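CS1 fimbrial subunit A (Escherichia coli, PDB 4HJI) builds the shaft of CS1 fimbriae, the long surface filaments with which enterotoxigenic bacteria colonise the epithelium of host organs. Local coordinates at residues A[90-95]-A[148-153]. Residues are numbered along the deposited sequence; the frame is centred on the assembly and turned at random.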
loop_
_atom_site.group_PDB
_atom_site.type_symbol
_atom_site.label_atom_id
_atom_site.label_comp_id
_atom_site.label_asym_id
_atom_site.label_seq_id
_atom_site.Cartn_x
_atom_site.Cartn_y
_atom_site.Cartn_z
ATOM N N VAL A 90 -9.805 1.859 4.327
ATOM C CA VAL A 90 -8.652 0.991 4.084
ATOM C C VAL A 90 -7.460 1.549 4.833
ATOM O O VAL A 90 -7.239 2.771 4.824
ATOM C CB VAL A 90 -8.304 0.923 2.577
ATOM C CG1 VAL A 90 -6.978 0.193 2.325
ATOM C CG2 VAL A 90 -9.418 0.234 1.797
ATOM N N SER A 91 -6.728 0.651 5.498
ATOM C CA SER A 91 -5.471 0.943 6.160
ATOM C C SER A 91 -4.342 0.287 5.383
ATOM O O SER A 91 -4.518 -0.797 4.813
ATOM C CB SER A 91 -5.509 0.403 7.598
ATOM O OG SER A 91 -6.419 1.152 8.387
ATOM N N VAL A 92 -3.193 0.956 5.326
ATOM C CA VAL A 92 -2.020 0.442 4.652
ATOM C C VAL A 92 -0.816 0.541 5.562
ATOM O O VAL A 92 -0.595 1.583 6.189
ATOM C CB VAL A 92 -1.733 1.223 3.348
ATOM C CG1 VAL A 92 -0.565 0.598 2.622
ATOM C CG2 VAL A 92 -2.980 1.289 2.497
ATOM N N ASN A 93 -0.105 -0.575 5.711
ATOM C CA ASN A 93 1.097 -0.618 6.543
ATOM C C ASN A 93 2.281 -0.907 5.637
ATOM O O ASN A 93 2.161 -1.675 4.688
ATOM C CB ASN A 93 1.053 -1.733 7.613
ATOM C CG ASN A 93 0.051 -1.492 8.723
ATOM O OD1 ASN A 93 -0.900 -0.731 8.592
ATOM N ND2 ASN A 93 0.285 -2.137 9.853
ATOM N N PHE A 94 3.414 -0.289 5.931
ATOM C CA PHE A 94 4.640 -0.538 5.194
ATOM C C PHE A 94 5.791 -0.628 6.168
ATOM O O PHE A 94 5.929 0.222 7.049
ATOM C CB PHE A 94 4.927 0.568 4.162
ATOM C CG PHE A 94 6.207 0.352 3.418
ATOM C CD1 PHE A 94 7.282 1.196 3.572
ATOM C CD2 PHE A 94 6.332 -0.729 2.544
ATOM C CE1 PHE A 94 8.470 0.979 2.885
ATOM C CE2 PHE A 94 7.516 -0.963 1.871
ATOM C CZ PHE A 94 8.588 -0.116 2.034
ATOM N N ALA A 95 6.607 -1.670 6.025
ATOM C CA ALA A 95 7.758 -1.849 6.904
ATOM C C ALA A 95 7.347 -1.776 8.368
ATOM O O ALA A 95 8.092 -1.244 9.195
ATOM C CB ALA A 95 8.811 -0.787 6.595
ATOM N N GLY A 148 -11.772 0.814 -4.890
ATOM C CA GLY A 148 -11.051 2.042 -4.576
ATOM C C GLY A 148 -9.612 1.951 -5.019
ATOM O O GLY A 148 -9.175 0.914 -5.489
ATOM N N LEU A 149 -8.898 3.057 -4.891
ATOM C CA LEU A 149 -7.470 3.115 -5.199
ATOM C C LEU A 149 -6.636 3.287 -3.940
ATOM O O LEU A 149 -6.983 4.059 -3.037
ATOM C CB LEU A 149 -7.181 4.289 -6.131
ATOM C CG LEU A 149 -7.941 4.350 -7.442
ATOM C CD1 LEU A 149 -7.586 5.629 -8.183
ATOM C CD2 LEU A 149 -7.650 3.153 -8.317
ATOM N N VAL A 150 -5.512 2.591 -3.910
ATOM C CA VAL A 150 -4.460 2.846 -2.944
ATOM C C VAL A 150 -3.311 3.472 -3.726
ATOM O O VAL A 150 -2.811 2.867 -4.705
ATOM C CB VAL A 150 -4.024 1.537 -2.275
ATOM C CG1 VAL A 150 -2.695 1.709 -1.561
ATOM C CG2 VAL A 150 -5.136 1.050 -1.360
ATOM N N SER A 151 -2.916 4.686 -3.326
ATOM C CA SER A 151 -1.917 5.459 -4.064
ATOM C C SER A 151 -0.773 5.784 -3.132
ATOM O O SER A 151 -0.937 6.575 -2.186
ATOM C CB SER A 151 -2.552 6.727 -4.613
ATOM O OG SER A 151 -1.605 7.619 -5.214
ATOM N N ILE A 152 0.363 5.152 -3.373
ATOM C CA ILE A 152 1.517 5.210 -2.474
ATOM C C ILE A 152 2.546 6.098 -3.152
ATOM O O ILE A 152 2.844 5.971 -4.358
ATOM C CB ILE A 152 2.098 3.816 -2.193
ATOM C CG1 ILE A 152 1.074 2.941 -1.454
ATOM C CG2 ILE A 152 3.367 3.895 -1.353
ATOM C CD1 ILE A 152 1.321 1.457 -1.604
ATOM N N ILE A 153 3.083 7.026 -2.384
ATOM C CA ILE A 153 4.087 7.943 -2.869
ATOM C C ILE A 153 5.360 7.699 -2.088
ATOM O O ILE A 153 5.326 7.656 -0.838
ATOM C CB ILE A 153 3.679 9.415 -2.684
ATOM C CG1 ILE A 153 2.400 9.718 -3.461
ATOM C CG2 ILE A 153 4.802 10.321 -3.147
ATOM C CD1 ILE A 153 1.699 10.967 -3.012
#
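V92 and V150 meet tip to tip across the interior of the pilin, methyl against methyl, with V92 CG2 4.1 Å from V150 CG1. V150 uses its other branch as well: its CG2 lies 4.2 Å from V90 CG1, so the two methyls of this one valine are shared between two residues of strand 87-94. The torsions explain the split. In V150, CG1 sits anti to the backbone N (chi1 164°) and is turned to V92, while CG2, beside that N, is turned to V90.

The backbones stay well apart, the CA atoms of V92 and V150 being 8.3 Å from each other. That spacing, bridged by side chains alone, is what is expected of two facing layers in a beta sandwich, here the immunoglobulin-like fold of chaperone-usher pilins. Further along, I152 also points inward, but its CD1 comes no closer to segment 90-95 than 4.7 Å, from V92 CG1, so between these two segments the fit is looser there. Neighbouring strands, and the loop residue L99, close in around the valines: V90 touches I129 and L78, V92 touches L127 and L99, and V150 rests on P76 and V169.

Of the residues that alternate with these, S91 and L149 are exposed and S151 partly so. S151 has its OG hydrogen-bonded to E164 and S73, so its polar group is satisfied away from the valines.

All three touching residues are buried, near the centre of the chain, and every contact among them is between aliphatic carbons at ordinary van der Waals distance. With neither charge nor polar atom taking part, the two strands are held together here by dispersion and the exclusion of water, an attraction with little directional preference.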